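Local structure of type IV pilin protein (Neisseria meningitidis, 5V0M) at residues V7-S10 with E11-T14; K34-K38 with N39-Q43. The protein probably contributes to cell adhesion by type IV pili, as the non-core minor pilin PilV. One frame throughout, in Å; residues are numbered along the deposited sequence.

Both contacts are local and neither closes a long loop. From the N terminus the chain enters helix 3-30, and contact 1 (7-10 with 11-14) lies early on it, where successive turns are joined and Leu9 and Val12 face the antiparallel sheet. The helix ends before contact 2 begins, in the loop that leads to strand 47-54; there 34-38 and 39-43 meet round a short 3-10 turn at 38-40. The two follow in series, neither nested nor crossing, on opposite sides of the chain's centre, with their centres about 20 Å apart. Both touch strand 47-54, contact 1 through Phe47 and contact 2 through Leu51, so this strand is a neighbour they share.

Contact 1 of 2, residues V7-S10 with E11-T14; sequences VRLS and EVRT
Val7 places CG1 opposite its backbone N (chi1 171°), while Glu11 holds CG opposite its own carbonyl carbon (chi1 -70°) and runs extended from there. The two side chains therefore lie alongside each other, pointing the same way one helical turn apart, and Val7 CG1 comes 3.4 Å from Glu11 OE2, a van der Waals contact of a methyl with a carboxylate oxygen rather than a polar bond. The glutamate's methylenes lie beyond the oxygen of Val7, Glu11 CG being 3.3 Å from Val7 O, while its carboxylate suits the exposed flank of the helix.

Val12 CG1 comes 3.4 Å from Leu9 O; Leu9 CD2 is a looser neighbour of Val12 CG1, at 4.5 Å. Both residues are buried and apolar, as befits the side turned to the sheet, where they touch Phe47 and Val77. The backbone bonds follow the i to i+4 pattern: Glu11 N to Val7 O is 2.9 Å, whereas Thr14 N to Ser10 O is long and weak. The guanidinium of Arg8 is engaged outside these turns, through a hydrogen bond from NH1 to Asn70 OD1 and a cation-pi contact with Tyr46. This is an amphipathic alpha-helix laid on an antiparallel sheet, the characteristic architecture of the type IV pilin fold.

Contact 2 of 2, residues K34-K38 with N39-Q43; sequences KTYDK and NKLKQ
Asp37 OD2 accepts the backbone N-H of Asn39 at 2.8 Å, the shortest bond of this contact. The donor stands above the carboxylate plane, 44° out of it, and the N-H...O angle is 148°. Asp37 has CG opposite its backbone N (chi1 -179°), which leaves CG beside its own carbonyl carbon, within reach of the amide two residues on; this is an Asx turn, and aspartate suits it because its short side chain reaches the following backbone. The main chain of the same residue is used as well: Lys40 N donates to Asp37 O at 3.0 Å, the i to i+3 bond of a 3-10 turn. Next along the chain, Leu41 N makes a weak bond to Lys38 O.

The tyrosine ring and the leucine side chain pack against this turn. The Tyr36 side chain runs at a slant to Lys40 and Leu41, with Tyr36 OH 3.6 Å from Lys40 CB and Tyr36 CE2 4.1 Å from Leu41 CD2. Tyr36 and Leu41 are buried, where a large ring and a branched apolar chain suit the face against Leu51 of strand 47-54; Tyr36 also stacks edge-to-face with Tyr26 of helix 3-30. Lys40 lends its first methylene to the tyrosine and carries the rest of its extended chain across Asp37. Asp37 OD1 and Lys40 NZ, 5.1 Å apart, form no salt bridge, though their opposite charges probably attract mildly. The chemistry thus divides the work: Asp37 ties the exposed turn through backbone amides rather than a charge pair, while Tyr36 and Leu41 anchor the loop between helix and sheet.

Contact 1 of 2, residues V7-S10 with E11-T14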
ATOM      1  N   VAL A   7      -9.915   9.209  -7.367  1.00  5.94           N
ATOM      2  CA  VAL A   7     -10.611   8.581  -6.240  1.00  5.23           C
ATOM      3  C   VAL A   7      -9.893   7.310  -5.797  1.00  4.00           C
ATOM      4  O   VAL A   7      -9.633   7.103  -4.604  1.00  5.49           O
ATOM      5  CB  VAL A   7     -12.082   8.292  -6.602  1.00  6.00           C
ATOM      6  CG1 VAL A   7     -12.748   7.455  -5.532  1.00  6.72           C
ATOM      7  CG2 VAL A   7     -12.843   9.582  -6.833  1.00  6.60           C
ATOM      8  N   ARG A   8      -9.578   6.436  -6.752  1.00  4.31           N
ATOM      9  CA  ARG A   8      -9.038   5.132  -6.388  1.00  5.75           C
ATOM     10  C   ARG A   8      -7.663   5.272  -5.757  1.00  5.24           C
ATOM     11  O   ARG A   8      -7.343   4.552  -4.798  1.00  5.88           O
ATOM     12  CB  ARG A   8      -9.029   4.224  -7.612  1.00  5.96           C
ATOM     13  CG  ARG A   8     -10.433   3.860  -8.049  1.00  7.52           C
ATOM     14  CD  ARG A   8     -10.405   3.102  -9.352  1.00 10.35           C
ATOM     15  NE  ARG A   8     -11.767   2.798  -9.788  1.00  9.10           N
ATOM     16  CZ  ARG A   8     -12.076   2.090 -10.860  1.00 13.20           C
ATOM     17  NH1 ARG A   8     -11.128   1.577 -11.620  1.00 12.27           N
ATOM     18  NH2 ARG A   8     -13.347   1.857 -11.149  1.00 14.09           N
ATOM     19  N   LEU A   9      -6.836   6.181  -6.265  1.00  5.70           N
ATOM     20  CA  LEU A   9      -5.526   6.398  -5.659  1.00  7.35           C
ATOM     21  C   LEU A   9      -5.637   7.026  -4.288  1.00  5.94           C
ATOM     22  O   LEU A   9      -4.842   6.687  -3.397  1.00  8.93           O
ATOM     23  CB  LEU A   9      -4.631   7.211  -6.582  1.00  7.02           C
ATOM     24  CG  LEU A   9      -4.091   6.445  -7.788  1.00  7.28           C
ATOM     25  CD1 LEU A   9      -3.639   7.378  -8.887  1.00 10.10           C
ATOM     26  CD2 LEU A   9      -2.984   5.495  -7.346  1.00 11.19           C
ATOM     27  N   SER A  10      -6.638   7.880  -4.064  1.00  8.02           N
ATOM     28  CA  SER A  10      -6.838   8.417  -2.721  1.00  8.09           C
ATOM     29  C   SER A  10      -7.287   7.320  -1.767  1.00  7.92           C
ATOM     30  O   SER A  10      -6.840   7.263  -0.609  1.00  9.32           O
ATOM     31  CB  SER A  10      -7.843   9.568  -2.772  1.00  9.40           C
ATOM     32  OG  SER A  10      -8.148  10.055  -1.478  1.00 12.24           O
ATOM     33  N   GLU A  11      -8.131   6.421  -2.242  1.00  7.45           N
ATOM     34  CA  GLU A  11      -8.618   5.359  -1.369  1.00  9.58           C
ATOM     35  C   GLU A  11      -7.514   4.367  -1.025  1.00  6.70           C
ATOM     36  O   GLU A  11      -7.490   3.837   0.090  1.00  8.65           O
ATOM     37  CB  GLU A  11      -9.836   4.686  -1.979  1.00 11.64           C
ATOM     38  CG  GLU A  11     -11.040   5.640  -1.943  1.00 11.13           C
ATOM     39  CD  GLU A  11     -12.257   5.140  -2.712  1.00 21.11           C
ATOM     40  OE1 GLU A  11     -12.145   4.122  -3.437  1.00 24.94           O
ATOM     41  OE2 GLU A  11     -13.336   5.771  -2.587  1.00 21.44           O
ATOM     42  N   VAL A  12      -6.610   4.059  -1.967  1.00  7.74           N
ATOM     43  CA  VAL A  12      -5.566   3.090  -1.629  1.00  7.40           C
ATOM     44  C   VAL A  12      -4.571   3.707  -0.661  1.00  6.68           C
ATOM     45  O   VAL A  12      -3.962   2.994   0.160  1.00  7.31           O
ATOM     46  CB  VAL A  12      -4.886   2.508  -2.883  1.00  8.46           C
ATOM     47  CG1 VAL A  12      -3.882   3.476  -3.475  1.00  9.86           C
ATOM     48  CG2 VAL A  12      -4.195   1.205  -2.532  1.00  9.85           C
ATOM     49  N   ARG A  13      -4.417   5.033  -0.678  1.00  8.99           N
ATOM     50  CA  ARG A  13      -3.641   5.673   0.378  1.00  7.46           C
ATOM     51  C   ARG A  13      -4.207   5.295   1.741  1.00  8.21           C
ATOM     52  O   ARG A  13      -3.465   4.927   2.652  1.00  8.73           O
ATOM     53  CB  ARG A  13      -3.641   7.198   0.190  1.00 10.37           C
ATOM     54  CG  ARG A  13      -2.994   7.969   1.303  1.00 12.14           C
ATOM     55  CD  ARG A  13      -3.236   9.481   1.106  1.00 20.47           C
ATOM     56  NE  ARG A  13      -2.584  10.015  -0.092  1.00 24.40           N
ATOM     57  CZ  ARG A  13      -1.385  10.600  -0.095  1.00 27.03           C
ATOM     58  NH1 ARG A  13      -0.696  10.733   1.029  1.00 26.26           N
ATOM     59  NH2 ARG A  13      -0.874  11.053  -1.231  1.00 31.00           N
ATOM     60  N   THR A  14      -5.531   5.350   1.884  1.00  9.00           N
ATOM     61  CA  THR A  14      -6.176   5.020   3.145  1.00  7.49           C
ATOM     62  C   THR A  14      -5.979   3.548   3.502  1.00  7.97           C
ATOM     63  O   THR A  14      -5.698   3.206   4.652  1.00  9.31           O
ATOM     64  CB  THR A  14      -7.653   5.398   3.069  1.00 10.50           C
ATOM     65  OG1 THR A  14      -7.742   6.820   2.876  1.00 14.03           O
ATOM     66  CG2 THR A  14      -8.379   5.004   4.340  1.00 12.83           C
TER

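Contact 2 of 2, residues K34-K38 with N39-Q43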
ATOM      1  N   LYS A  34       8.832  -9.763  12.180  1.00 15.93           N
ATOM      2  CA  LYS A  34       9.179 -11.014  11.518  1.00 13.75           C
ATOM      3  C   LYS A  34       8.110 -12.091  11.659  1.00 18.68           C
ATOM      4  O   LYS A  34       8.049 -12.987  10.812  1.00 26.37           O
ATOM      5  CB  LYS A  34      10.525 -11.550  12.011  1.00 18.74           C
ATOM      6  CG  LYS A  34      11.709 -10.794  11.501  1.00 24.97           C
ATOM      7  CD  LYS A  34      11.952 -11.065  10.014  1.00 23.16           C
ATOM      8  CE  LYS A  34      12.438 -12.489   9.754  1.00 22.84           C
ATOM      9  NZ  LYS A  34      12.916 -12.652   8.337  1.00 29.35           N
ATOM     10  N   THR A  35       7.263 -12.022  12.688  1.00 12.87           N
ATOM     11  CA  THR A  35       6.276 -13.055  12.970  1.00 13.42           C
ATOM     12  C   THR A  35       4.875 -12.699  12.484  1.00 18.18           C
ATOM     13  O   THR A  35       3.955 -13.518  12.623  1.00 17.27           O
ATOM     14  CB  THR A  35       6.231 -13.322  14.479  1.00 13.58           C
ATOM     15  OG1 THR A  35       6.137 -12.074  15.171  1.00 13.92           O
ATOM     16  CG2 THR A  35       7.484 -14.068  14.943  1.00 15.77           C
ATOM     17  N   TYR A  36       4.687 -11.496  11.941  1.00 16.19           N
ATOM     18  CA  TYR A  36       3.379 -11.072  11.448  1.00 16.44           C
ATOM     19  C   TYR A  36       2.863 -11.982  10.334  1.00 19.15           C
ATOM     20  O   TYR A  36       3.602 -12.338   9.409  1.00 19.18           O
ATOM     21  CB  TYR A  36       3.480  -9.636  10.939  1.00 17.79           C
ATOM     22  CG  TYR A  36       2.144  -9.069  10.555  1.00 13.34           C
ATOM     23  CD1 TYR A  36       1.269  -8.665  11.529  1.00 15.34           C
ATOM     24  CD2 TYR A  36       1.751  -8.944   9.218  1.00 14.55           C
ATOM     25  CE1 TYR A  36       0.048  -8.153  11.233  1.00 18.42           C
ATOM     26  CE2 TYR A  36       0.519  -8.430   8.903  1.00 18.10           C
ATOM     27  CZ  TYR A  36      -0.337  -8.035   9.917  1.00 15.02           C
ATOM     28  OH  TYR A  36      -1.582  -7.518   9.609  1.00 31.58           O
ATOM     29  N   ASP A  37       1.585 -12.353  10.429  1.00 15.15           N
ATOM     30  CA  ASP A  37       0.909 -13.198   9.440  1.00 17.07           C
ATOM     31  C   ASP A  37       0.504 -12.309   8.272  1.00 11.74           C
ATOM     32  O   ASP A  37      -0.464 -11.553   8.358  1.00 17.29           O
ATOM     33  CB  ASP A  37      -0.316 -13.854  10.072  1.00 13.67           C
ATOM     34  CG  ASP A  37      -1.060 -14.757   9.123  1.00 17.68           C
ATOM     35  OD1 ASP A  37      -1.982 -15.464   9.609  1.00 26.89           O
ATOM     36  OD2 ASP A  37      -0.739 -14.781   7.916  1.00 20.12           O
ATOM     37  N   LYS A  38       1.248 -12.419   7.175  1.00 12.85           N
ATOM     38  CA  LYS A  38       0.940 -11.622   5.990  1.00 14.04           C
ATOM     39  C   LYS A  38      -0.471 -11.856   5.463  1.00 21.48           C
ATOM     40  O   LYS A  38      -1.004 -11.003   4.746  1.00 20.34           O
ATOM     41  CB  LYS A  38       1.953 -11.936   4.896  1.00 16.36           C
ATOM     42  CG  LYS A  38       3.392 -11.643   5.249  1.00 24.72           C
ATOM     43  CD  LYS A  38       4.334 -12.127   4.147  1.00 23.43           C
ATOM     44  CE  LYS A  38       5.766 -11.711   4.425  1.00 33.89           C
ATOM     45  NZ  LYS A  38       6.207 -12.133   5.782  1.00 46.43           N
ATOM     46  N   ASN A  39      -1.109 -12.970   5.806  1.00 17.60           N
ATOM     47  CA  ASN A  39      -2.471 -13.160   5.323  1.00 18.96           C
ATOM     48  C   ASN A  39      -3.446 -12.144   5.892  1.00 32.45           C
ATOM     49  O   ASN A  39      -4.563 -12.038   5.375  1.00 29.47           O
ATOM     50  CB  ASN A  39      -2.958 -14.577   5.629  1.00 39.06           C
ATOM     51  CG  ASN A  39      -2.466 -15.592   4.615  1.00 44.49           C
ATOM     52  OD1 ASN A  39      -1.564 -15.314   3.819  1.00 58.25           O
ATOM     53  ND2 ASN A  39      -3.068 -16.777   4.631  1.00 59.33           N
ATOM     54  N   LYS A  40      -3.051 -11.384   6.912  1.00 19.63           N
ATOM     55  CA  LYS A  40      -3.967 -10.493   7.609  1.00 25.29           C
ATOM     56  C   LYS A  40      -4.025  -9.081   7.012  1.00 21.04           C
ATOM     57  O   LYS A  40      -4.705  -8.210   7.572  1.00 30.17           O
ATOM     58  CB  LYS A  40      -3.604 -10.430   9.087  1.00 17.99           C
ATOM     59  CG  LYS A  40      -3.879 -11.722   9.836  1.00 26.25           C
ATOM     60  CD  LYS A  40      -3.670 -11.541  11.324  1.00 31.80           C
ATOM     61  CE  LYS A  40      -4.052 -12.796  12.096  1.00 41.24           C
ATOM     62  NZ  LYS A  40      -3.677 -12.687  13.533  1.00 51.72           N
ATOM     63  N   LEU A  41      -3.362  -8.840   5.888  1.00 11.91           N
ATOM     64  CA  LEU A  41      -3.371  -7.512   5.294  1.00 12.18           C
ATOM     65  C   LEU A  41      -4.734  -7.198   4.696  1.00 16.40           C
ATOM     66  O   LEU A  41      -5.339  -8.033   4.011  1.00 17.21           O
ATOM     67  CB  LEU A  41      -2.343  -7.459   4.179  1.00 10.33           C
ATOM     68  CG  LEU A  41      -0.889  -7.563   4.623  1.00 10.62           C
ATOM     69  CD1 LEU A  41       0.010  -7.700   3.412  1.00 13.32           C
ATOM     70  CD2 LEU A  41      -0.464  -6.362   5.462  1.00 11.54           C
ATOM     71  N   LYS A  42      -5.213  -5.982   4.952  0.59 11.53           N
ATOM     72  CA  LYS A  42      -6.469  -5.519   4.386  0.59 11.55           C
ATOM     73  C   LYS A  42      -6.270  -5.094   2.936  0.59 11.20           C
ATOM     74  O   LYS A  42      -5.309  -4.394   2.590  0.59 10.62           O
ATOM     75  CB  LYS A  42      -7.007  -4.335   5.191  0.59 17.71           C
ATOM     76  CG  LYS A  42      -7.155  -4.598   6.686  0.59 23.11           C
ATOM     77  CD  LYS A  42      -8.228  -5.635   6.994  0.59 33.23           C
ATOM     78  CE  LYS A  42      -8.460  -5.761   8.504  0.59 30.59           C
ATOM     79  NZ  LYS A  42      -9.627  -6.624   8.836  0.59 40.15           N
ATOM     80  N   GLN A  43      -7.196  -5.519   2.093  1.00  8.96           N
ATOM     81  CA  GLN A  43      -7.125  -5.312   0.662  1.00 12.03           C
ATOM     82  C   GLN A  43      -8.054  -4.200   0.218  1.00  7.35           C
ATOM     83  O   GLN A  43      -8.856  -3.640   0.972  1.00 10.28           O
ATOM     84  CB  GLN A  43      -7.491  -6.606  -0.054  1.00 10.25           C
ATOM     85  CG  GLN A  43      -6.584  -7.749   0.292  1.00  7.99           C
ATOM     86  CD  GLN A  43      -5.171  -7.493  -0.152  1.00  9.78           C
ATOM     87  OE1 GLN A  43      -4.926  -7.015  -1.261  1.00 11.77           O
ATOM     88  NE2 GLN A  43      -4.234  -7.798   0.710  1.00 13.15           N
TER